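Local structure of alpha-galactosidase (Lactobacillus brevis, 3MI6) at residues T101-H107 against V136-I142; G144-N150 against S163-P169; L176-S182 against F291-A296. The protein probably hydrolyses terminal, non-reducing alpha-D-galactose residues of alpha-D-galactosides, as a member of glycoside hydrolase family 36. One frame throughout, in Å; residues are numbered along the deposited sequence.

Contact 1 of 3, residues T101-H107 against V136-I142; sequences TELTYDH and VSFNDRI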
# COMPACT_ATOMS: atom_id res chain seq x y z
N THR D 101 -12.22 -42.18 -2.94
CA THR D 101 -13.39 -42.16 -3.79
C THR D 101 -12.99 -41.94 -5.23
O THR D 101 -12.26 -41.01 -5.53
CB THR D 101 -14.37 -41.08 -3.37
OG1 THR D 101 -15.05 -41.50 -2.18
CG2 THR D 101 -15.40 -40.85 -4.45
N GLU D 102 -13.47 -42.78 -6.13
CA GLU D 102 -13.15 -42.59 -7.54
C GLU D 102 -14.37 -42.32 -8.39
O GLU D 102 -14.99 -43.25 -8.90
CB GLU D 102 -12.36 -43.76 -8.09
CG GLU D 102 -10.96 -43.82 -7.56
CD GLU D 102 -10.34 -45.18 -7.73
OE1 GLU D 102 -10.77 -45.91 -8.64
OE2 GLU D 102 -9.42 -45.50 -6.95
N LEU D 103 -14.73 -41.05 -8.52
CA LEU D 103 -15.86 -40.69 -9.36
C LEU D 103 -15.57 -41.02 -10.82
O LEU D 103 -14.43 -40.88 -11.29
CB LEU D 103 -16.21 -39.23 -9.22
CG LEU D 103 -16.81 -38.85 -7.87
CD1 LEU D 103 -17.11 -37.37 -7.86
CD2 LEU D 103 -18.06 -39.66 -7.60
N THR D 104 -16.60 -41.47 -11.51
CA THR D 104 -16.53 -41.78 -12.92
C THR D 104 -17.85 -41.41 -13.52
O THR D 104 -18.89 -41.96 -13.14
CB THR D 104 -16.33 -43.26 -13.14
OG1 THR D 104 -15.11 -43.69 -12.52
CG2 THR D 104 -16.25 -43.54 -14.63
N TYR D 105 -17.82 -40.46 -14.46
CA TYR D 105 -19.00 -40.01 -15.19
C TYR D 105 -19.77 -41.18 -15.82
O TYR D 105 -19.17 -42.15 -16.31
CB TYR D 105 -18.60 -38.99 -16.27
CG TYR D 105 -19.70 -38.64 -17.26
CD1 TYR D 105 -20.66 -37.68 -16.95
CD2 TYR D 105 -19.76 -39.24 -18.50
CE1 TYR D 105 -21.66 -37.34 -17.85
CE2 TYR D 105 -20.77 -38.91 -19.42
CZ TYR D 105 -21.72 -37.96 -19.08
OH TYR D 105 -22.71 -37.63 -19.98
N ASP D 106 -21.09 -41.07 -15.80
CA ASP D 106 -21.92 -42.08 -16.42
C ASP D 106 -22.87 -41.48 -17.46
O ASP D 106 -22.93 -41.96 -18.60
CB ASP D 106 -22.68 -42.88 -15.36
CG ASP D 106 -23.81 -43.72 -15.96
OD1 ASP D 106 -23.56 -44.44 -16.95
OD2 ASP D 106 -24.94 -43.65 -15.41
N HIS D 107 -23.60 -40.43 -17.08
CA HIS D 107 -24.60 -39.85 -17.95
C HIS D 107 -25.03 -38.48 -17.47
O HIS D 107 -24.83 -38.15 -16.31
CB HIS D 107 -25.84 -40.75 -18.01
CG HIS D 107 -26.74 -40.62 -16.82
ND1 HIS D 107 -26.57 -41.36 -15.67
CD2 HIS D 107 -27.85 -39.86 -16.62
CE1 HIS D 107 -27.53 -41.05 -14.81
NE2 HIS D 107 -28.31 -40.14 -15.36
N VAL D 136 -25.45 -33.62 -13.87
CA VAL D 136 -24.34 -34.43 -14.34
C VAL D 136 -24.01 -35.52 -13.34
O VAL D 136 -23.36 -35.26 -12.33
CB VAL D 136 -23.09 -33.56 -14.62
CG1 VAL D 136 -21.93 -34.43 -15.04
CG2 VAL D 136 -23.39 -32.55 -15.69
N SER D 137 -24.42 -36.75 -13.65
CA SER D 137 -24.34 -37.85 -12.69
C SER D 137 -23.06 -38.67 -12.83
O SER D 137 -22.60 -38.94 -13.93
CB SER D 137 -25.58 -38.73 -12.82
OG SER D 137 -26.76 -37.96 -12.72
N PHE D 138 -22.48 -39.05 -11.69
CA PHE D 138 -21.28 -39.88 -11.67
C PHE D 138 -21.55 -41.11 -10.81
O PHE D 138 -22.56 -41.19 -10.11
CB PHE D 138 -20.09 -39.11 -11.07
CG PHE D 138 -19.74 -37.84 -11.81
CD1 PHE D 138 -20.57 -36.73 -11.75
CD2 PHE D 138 -18.56 -37.75 -12.53
CE1 PHE D 138 -20.23 -35.57 -12.42
CE2 PHE D 138 -18.23 -36.59 -13.20
CZ PHE D 138 -19.07 -35.51 -13.14
N ASN D 139 -20.63 -42.07 -10.85
CA ASN D 139 -20.67 -43.24 -9.99
C ASN D 139 -19.27 -43.52 -9.50
O ASN D 139 -18.30 -43.38 -10.25
CB ASN D 139 -21.19 -44.48 -10.73
CG ASN D 139 -22.68 -44.42 -11.03
OD1 ASN D 139 -23.10 -44.47 -12.19
ND2 ASN D 139 -23.49 -44.34 -9.98
N ASP D 140 -19.17 -43.92 -8.25
CA ASP D 140 -17.92 -44.35 -7.66
C ASP D 140 -17.60 -45.83 -7.97
O ASP D 140 -18.36 -46.74 -7.59
CB ASP D 140 -17.99 -44.13 -6.15
CG ASP D 140 -16.72 -44.53 -5.44
OD1 ASP D 140 -15.62 -44.34 -6.02
OD2 ASP D 140 -16.84 -45.02 -4.29
N ARG D 141 -16.48 -46.05 -8.66
CA ARG D 141 -15.98 -47.40 -8.92
C ARG D 141 -15.69 -48.20 -7.64
O ARG D 141 -15.59 -49.43 -7.69
CB ARG D 141 -14.70 -47.34 -9.76
CG ARG D 141 -14.86 -46.65 -11.10
CD ARG D 141 -13.66 -46.89 -12.01
NE ARG D 141 -12.47 -46.14 -11.59
CZ ARG D 141 -11.94 -45.15 -12.29
NH1 ARG D 141 -12.49 -44.79 -13.45
NH2 ARG D 141 -10.85 -44.52 -11.85
N ILE D 142 -15.54 -47.52 -6.51
CA ILE D 142 -15.17 -48.18 -5.27
C ILE D 142 -16.35 -48.54 -4.36
O ILE D 142 -16.35 -49.60 -3.73
CB ILE D 142 -14.15 -47.35 -4.46
CG1 ILE D 142 -12.87 -47.14 -5.26
CG2 ILE D 142 -13.83 -48.04 -3.15
CD1 ILE D 142 -11.77 -46.45 -4.48
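Thr104 and Asn139 form a hydrogen-bonded antiparallel pair: Asn139 N donates to Thr104 O at 2.9 Å, and Thr104 N returns a weak bond to Asn139 O. Further along, Asp106 N reaches Ser137 O (3.2 Å) and Ser137 N reaches His107 O (3.0 Å). Between Tyr105 and His107 the register slips by one residue, which defines a beta bulge, and the strand axes make 133°. This bulged pairing lies at the margin of the large antiparallel sheet of the N-terminal domain, where strand 103-112 is outermost within the chain.

At the other end polar side chains contribute. Asp140 holds CG anti to its N (chi1 -179°), which carries OD1 across to Glu102 N at 2.7 Å, on the syn side but tilted out of the carboxylate plane. The bent Arg141 chain sets one guanidinium face over Thr104 OG1, while Glu102 OE1 sits at the edge, in a salt bridge with Arg141 NE through a weak hydrogen bond (3.4 Å; planes 64° apart). The stronger partner of Glu102 is Lys82, and Thr439 N of the second subunit bonds the same carboxylate.

Apolar contacts flank the backbone: Phe138 CB meets Leu103 CD2 at 4.1 Å, and Phe138 CE2 meets Tyr105 CB at 3.9 Å. Ser137 CB stands over the His107 ring, 4.0 Å from its centroid, a CH-pi contact; His107 ND1 donates to Asp106 OD2, a bond probably limiting imidazole rotation.

Contact 2 of 3, residues G144-N150 against S163-P169; sequences GLALDLN and SAKFTNP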
# COMPACT_ATOMS: atom_id res chain seq x y z
N GLY D 144 -19.91 -47.57 -5.11
CA GLY D 144 -21.19 -47.62 -5.78
C GLY D 144 -22.08 -46.41 -5.55
O GLY D 144 -23.13 -46.27 -6.18
N LEU D 145 -21.67 -45.54 -4.62
CA LEU D 145 -22.32 -44.26 -4.38
C LEU D 145 -22.52 -43.52 -5.68
O LEU D 145 -21.67 -43.57 -6.57
CB LEU D 145 -21.46 -43.41 -3.44
CG LEU D 145 -21.73 -41.91 -3.36
CD1 LEU D 145 -22.34 -41.55 -2.03
CD2 LEU D 145 -20.45 -41.14 -3.54
N ALA D 146 -23.65 -42.84 -5.81
CA ALA D 146 -23.90 -41.99 -6.96
C ALA D 146 -23.95 -40.52 -6.56
O ALA D 146 -24.44 -40.17 -5.49
CB ALA D 146 -25.19 -42.39 -7.64
N LEU D 147 -23.46 -39.66 -7.44
CA LEU D 147 -23.41 -38.23 -7.18
C LEU D 147 -24.03 -37.44 -8.32
O LEU D 147 -23.60 -37.55 -9.47
CB LEU D 147 -21.96 -37.80 -7.03
CG LEU D 147 -21.78 -36.30 -6.79
CD1 LEU D 147 -22.57 -35.88 -5.55
CD2 LEU D 147 -20.31 -35.97 -6.64
N ASP D 148 -25.04 -36.65 -8.01
CA ASP D 148 -25.56 -35.71 -9.00
C ASP D 148 -24.99 -34.31 -8.78
O ASP D 148 -25.12 -33.73 -7.70
CB ASP D 148 -27.09 -35.70 -8.98
CG ASP D 148 -27.68 -37.00 -9.51
OD1 ASP D 148 -26.88 -37.79 -10.07
OD2 ASP D 148 -28.92 -37.22 -9.38
N LEU D 149 -24.34 -33.77 -9.82
CA LEU D 149 -23.88 -32.38 -9.83
C LEU D 149 -24.88 -31.51 -10.61
O LEU D 149 -25.09 -31.69 -11.80
CB LEU D 149 -22.48 -32.26 -10.43
CG LEU D 149 -21.34 -32.84 -9.60
CD1 LEU D 149 -19.98 -32.38 -10.10
CD2 LEU D 149 -21.52 -32.43 -8.17
N ASN D 150 -25.49 -30.56 -9.91
CA ASN D 150 -26.49 -29.72 -10.53
C ASN D 150 -25.95 -28.35 -10.89
O ASN D 150 -25.05 -27.82 -10.22
CB ASN D 150 -27.69 -29.61 -9.61
CG ASN D 150 -28.13 -30.95 -9.08
OD1 ASN D 150 -28.43 -31.86 -9.84
ND2 ASN D 150 -28.15 -31.10 -7.77
N SER D 163 -25.52 -27.16 -7.01
CA SER D 163 -25.67 -28.02 -5.83
C SER D 163 -25.12 -29.42 -6.08
O SER D 163 -24.59 -29.71 -7.15
CB SER D 163 -27.12 -28.11 -5.36
OG SER D 163 -27.88 -28.98 -6.19
N ALA D 164 -25.25 -30.28 -5.07
CA ALA D 164 -24.84 -31.67 -5.20
C ALA D 164 -25.85 -32.53 -4.47
O ALA D 164 -26.39 -32.13 -3.45
CB ALA D 164 -23.44 -31.88 -4.63
N LYS D 165 -26.12 -33.71 -5.02
CA LYS D 165 -27.02 -34.69 -4.41
C LYS D 165 -26.35 -36.03 -4.44
O LYS D 165 -25.97 -36.50 -5.51
CB LYS D 165 -28.32 -34.78 -5.19
CG LYS D 165 -29.32 -35.74 -4.59
CD LYS D 165 -30.51 -35.90 -5.52
CE LYS D 165 -31.82 -36.02 -4.74
NZ LYS D 165 -32.95 -36.41 -5.63
N PHE D 166 -26.20 -36.64 -3.28
CA PHE D 166 -25.53 -37.93 -3.15
C PHE D 166 -26.57 -39.04 -3.06
O PHE D 166 -27.56 -38.92 -2.34
CB PHE D 166 -24.68 -37.96 -1.88
CG PHE D 166 -23.46 -37.07 -1.94
CD1 PHE D 166 -23.58 -35.70 -1.91
CD2 PHE D 166 -22.19 -37.61 -1.99
CE1 PHE D 166 -22.45 -34.89 -1.96
CE2 PHE D 166 -21.07 -36.80 -2.03
CZ PHE D 166 -21.20 -35.44 -2.03
N THR D 167 -26.34 -40.13 -3.80
CA THR D 167 -27.22 -41.30 -3.72
C THR D 167 -26.41 -42.54 -3.33
O THR D 167 -25.31 -42.76 -3.84
CB THR D 167 -27.97 -41.59 -5.05
OG1 THR D 167 -28.38 -40.36 -5.66
CG2 THR D 167 -29.19 -42.48 -4.78
N ASN D 168 -26.96 -43.34 -2.42
CA ASN D 168 -26.36 -44.62 -2.06
C ASN D 168 -27.24 -45.77 -2.54
O ASN D 168 -28.25 -46.08 -1.92
CB ASN D 168 -26.16 -44.72 -0.54
CG ASN D 168 -25.33 -45.94 -0.14
OD1 ASN D 168 -24.90 -46.71 -0.99
ND2 ASN D 168 -25.12 -46.12 1.16
N PRO D 169 -26.86 -46.39 -3.68
CA PRO D 169 -27.55 -47.56 -4.24
C PRO D 169 -26.89 -48.87 -3.81
O PRO D 169 -27.44 -49.94 -4.06
CB PRO D 169 -27.37 -47.38 -5.75
CG PRO D 169 -26.46 -46.16 -5.93
CD PRO D 169 -25.82 -45.91 -4.60
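Leu147 carries CG anti to its backbone N (chi1 179°), whereas Phe166, its non-hydrogen-bonded partner, turns CG anti to the carbonyl carbon; the two side chains consequently run side by side and point the same way. The result is a CH-pi contact in which Leu147 CD1 lies 3.6 Å from the Phe166 ring centroid and only 6° off the ring normal, over the centre of one face. Leu145 CD1 approaches the same ring at its edge, 3.9 Å from Phe166 CD2. Leu149 CD2 and Leu147 CD1 both pack on Ala164 CB, continuing this apolar face, and Tyr77 touches Leu147, Leu149, Ala164 and Phe166.

Ala146, Asp148, Asn150, Ser163, Lys165 and Thr167 occupy the other face. Here the Asn150 amide donates ND2 to Ser163 OG at 2.7 Å, nearly in its own plane, a geometry that would hold the amide's rotation. The Asp148 and Lys165 side chains meet through CB atoms 4.1 Å apart; their charged ends are not in contact, and Asp148 OD1 is hydrogen-bonded to Ser137 instead. At the loop end, Pro169 CD rests against Gly144 O.

Regular backbone pairing joins the two strands. Asp148 N bonds Lys165 O at 2.7 Å and Lys165 N bonds Asp148 O at 2.9 Å, with equivalent pairs at Ala146-Thr167 and, partly weak, at Asn150-Ser163. Unbroken register and a 164° angle between the axes show antiparallel pairing; strands 146-154 and 159-167, consecutive across a short connection, form a beta hairpin inside the beta-sandwich domain that precedes the catalytic barrel in family 36 enzymes.

Contact 3 of 3, residues L176-S182 against F291-A296; sequences LNRALSS and FQTPEA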
# COMPACT_ATOMS: atom_id res chain seq x y z
N LEU D 176 -20.85 -39.32 4.85
CA LEU D 176 -20.37 -38.08 4.23
C LEU D 176 -19.70 -37.22 5.28
O LEU D 176 -20.39 -36.67 6.15
CB LEU D 176 -21.51 -37.28 3.63
CG LEU D 176 -22.27 -37.87 2.47
CD1 LEU D 176 -23.28 -36.86 2.03
CD2 LEU D 176 -21.31 -38.18 1.35
N ASN D 177 -18.38 -37.08 5.20
CA ASN D 177 -17.67 -36.23 6.15
C ASN D 177 -17.66 -34.76 5.72
O ASN D 177 -17.53 -33.85 6.53
CB ASN D 177 -16.22 -36.70 6.33
CG ASN D 177 -16.12 -38.18 6.57
OD1 ASN D 177 -16.33 -38.66 7.68
ND2 ASN D 177 -15.76 -38.91 5.53
N ARG D 178 -17.82 -34.56 4.42
CA ARG D 178 -17.72 -33.26 3.80
C ARG D 178 -18.58 -33.25 2.54
O ARG D 178 -18.37 -34.07 1.65
CB ARG D 178 -16.26 -32.97 3.46
CG ARG D 178 -16.02 -31.73 2.64
CD ARG D 178 -14.52 -31.58 2.41
NE ARG D 178 -13.83 -31.41 3.67
CZ ARG D 178 -13.07 -30.36 3.97
NH1 ARG D 178 -12.88 -29.40 3.06
NH2 ARG D 178 -12.50 -30.28 5.16
N ALA D 179 -19.54 -32.34 2.48
CA ALA D 179 -20.43 -32.25 1.33
C ALA D 179 -20.62 -30.80 0.92
O ALA D 179 -21.71 -30.24 1.10
CB ALA D 179 -21.76 -32.87 1.64
N LEU D 180 -19.57 -30.17 0.39
CA LEU D 180 -19.68 -28.79 -0.06
C LEU D 180 -20.70 -28.64 -1.18
O LEU D 180 -21.08 -29.62 -1.81
CB LEU D 180 -18.33 -28.24 -0.49
CG LEU D 180 -17.43 -27.58 0.55
CD1 LEU D 180 -18.09 -27.48 1.89
CD2 LEU D 180 -16.07 -28.28 0.65
N SER D 181 -21.13 -27.41 -1.42
CA SER D 181 -22.16 -27.15 -2.42
C SER D 181 -21.59 -26.74 -3.75
O SER D 181 -22.23 -26.93 -4.78
CB SER D 181 -23.10 -26.07 -1.94
OG SER D 181 -23.75 -26.50 -0.78
N SER D 182 -20.40 -26.16 -3.75
CA SER D 182 -19.80 -25.68 -4.97
C SER D 182 -18.30 -25.61 -4.85
O SER D 182 -17.77 -25.20 -3.81
CB SER D 182 -20.34 -24.29 -5.31
OG SER D 182 -19.52 -23.68 -6.30
N PHE D 291 -28.65 -37.53 -0.06
CA PHE D 291 -28.31 -36.28 0.61
C PHE D 291 -28.20 -35.12 -0.38
O PHE D 291 -27.40 -35.17 -1.31
CB PHE D 291 -27.02 -36.42 1.43
CG PHE D 291 -26.60 -35.15 2.09
CD1 PHE D 291 -27.21 -34.74 3.26
CD2 PHE D 291 -25.63 -34.34 1.53
CE1 PHE D 291 -26.86 -33.56 3.86
CE2 PHE D 291 -25.28 -33.16 2.12
CZ PHE D 291 -25.89 -32.77 3.30
N GLN D 292 -29.02 -34.09 -0.17
CA GLN D 292 -29.02 -32.87 -1.00
C GLN D 292 -28.25 -31.71 -0.33
O GLN D 292 -28.56 -31.34 0.81
CB GLN D 292 -30.48 -32.45 -1.28
CG GLN D 292 -30.67 -31.15 -2.06
CD GLN D 292 -30.08 -31.21 -3.46
OE1 GLN D 292 -30.56 -31.96 -4.33
NE2 GLN D 292 -29.05 -30.41 -3.70
N THR D 293 -27.25 -31.13 -1.00
CA THR D 293 -26.61 -29.92 -0.44
C THR D 293 -27.50 -28.69 -0.64
O THR D 293 -28.33 -28.67 -1.55
CB THR D 293 -25.24 -29.60 -1.04
OG1 THR D 293 -25.40 -29.04 -2.34
CG2 THR D 293 -24.36 -30.83 -1.11
N PRO D 294 -27.33 -27.66 0.22
CA PRO D 294 -28.02 -26.39 -0.01
C PRO D 294 -27.44 -25.81 -1.28
O PRO D 294 -26.33 -26.21 -1.66
CB PRO D 294 -27.61 -25.54 1.18
CG PRO D 294 -27.02 -26.47 2.17
CD PRO D 294 -26.46 -27.62 1.41
N GLU D 295 -28.14 -24.89 -1.93
CA GLU D 295 -27.66 -24.33 -3.19
C GLU D 295 -26.61 -23.22 -3.03
O GLU D 295 -26.69 -22.38 -2.13
CB GLU D 295 -28.84 -23.83 -4.02
CG GLU D 295 -29.59 -24.95 -4.69
CD GLU D 295 -30.77 -24.47 -5.49
OE1 GLU D 295 -31.29 -23.37 -5.20
OE2 GLU D 295 -31.18 -25.21 -6.40
N ALA D 296 -25.62 -23.24 -3.92
CA ALA D 296 -24.65 -22.15 -4.03
C ALA D 296 -25.05 -21.23 -5.16
O ALA D 296 -25.34 -21.70 -6.25
CB ALA D 296 -23.25 -22.71 -4.26
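The Phe291 ring is met obliquely by two groups of the other segment: Leu176 CD1, 3.5 Å from Phe291 CD2, and Ala179 CB, 3.6 Å from Phe291 CE2. Phe291 CG stands anti to the backbone N (chi1 178°), which projects the ring toward these two residues; Trp283 meets the same ring with planes at about 45°. Pro294 O accepts from Ser181 OG (2.7 Å) and Thr293 OG1 (3.1 Å), which reach it from opposite faces of the carbonyl plane. Gln292 NE2 donates to Thr293 O in the carbonyl plane, on a lone pair, with the acceptor in the amide plane.

No backbone bond spans the segments, so the contact is one of side chains between two sheets of the N-terminal beta-sandwich region. Strand 174-186 turns corners at Asn177 and Ser181, and Ser181 with Ser182 opposite Thr274 forms a classic beta bulge; Ser181 CB points toward the other segment.

Thr293 works in two directions. Its CG2 packs on the backbone oxygens of Ala179 and Leu180, 3.5 Å from Ala179 O, and its OG1 is also bonded by Ala164 N of the adjacent strand. With a valine in its place, Pro294 O would probably be left with Ser181 as its one hydroxyl partner of the two described, and Ala164 N would lose a bond. Beyond it, Ala296 CB meets Ser182 CB at 3.5 Å.

Overall arrangement
All three contacts reach the same large antiparallel sheet; contacts 1 and 2 are partly buried and contact 3 is buried throughout. Contact 1, its centre about 33 Å from the centre of the chain, borders a second subunit and carries a salt bridge and a bulge in its pairing. Contact 2 touches it directly, since strands 132-140 and 146-154 are neighbours, and combines regular backbone bonds with one apolar and one polar face. In contact 3, whose centre is about 18 Å from that of the chain, no backbone bonds join the segments, which belong to different sheets, and hydroxyls supply the polar links. Strand 159-167 pairs with 290-301, tying contacts 2 and 3; contacts 1 and 3 do not touch.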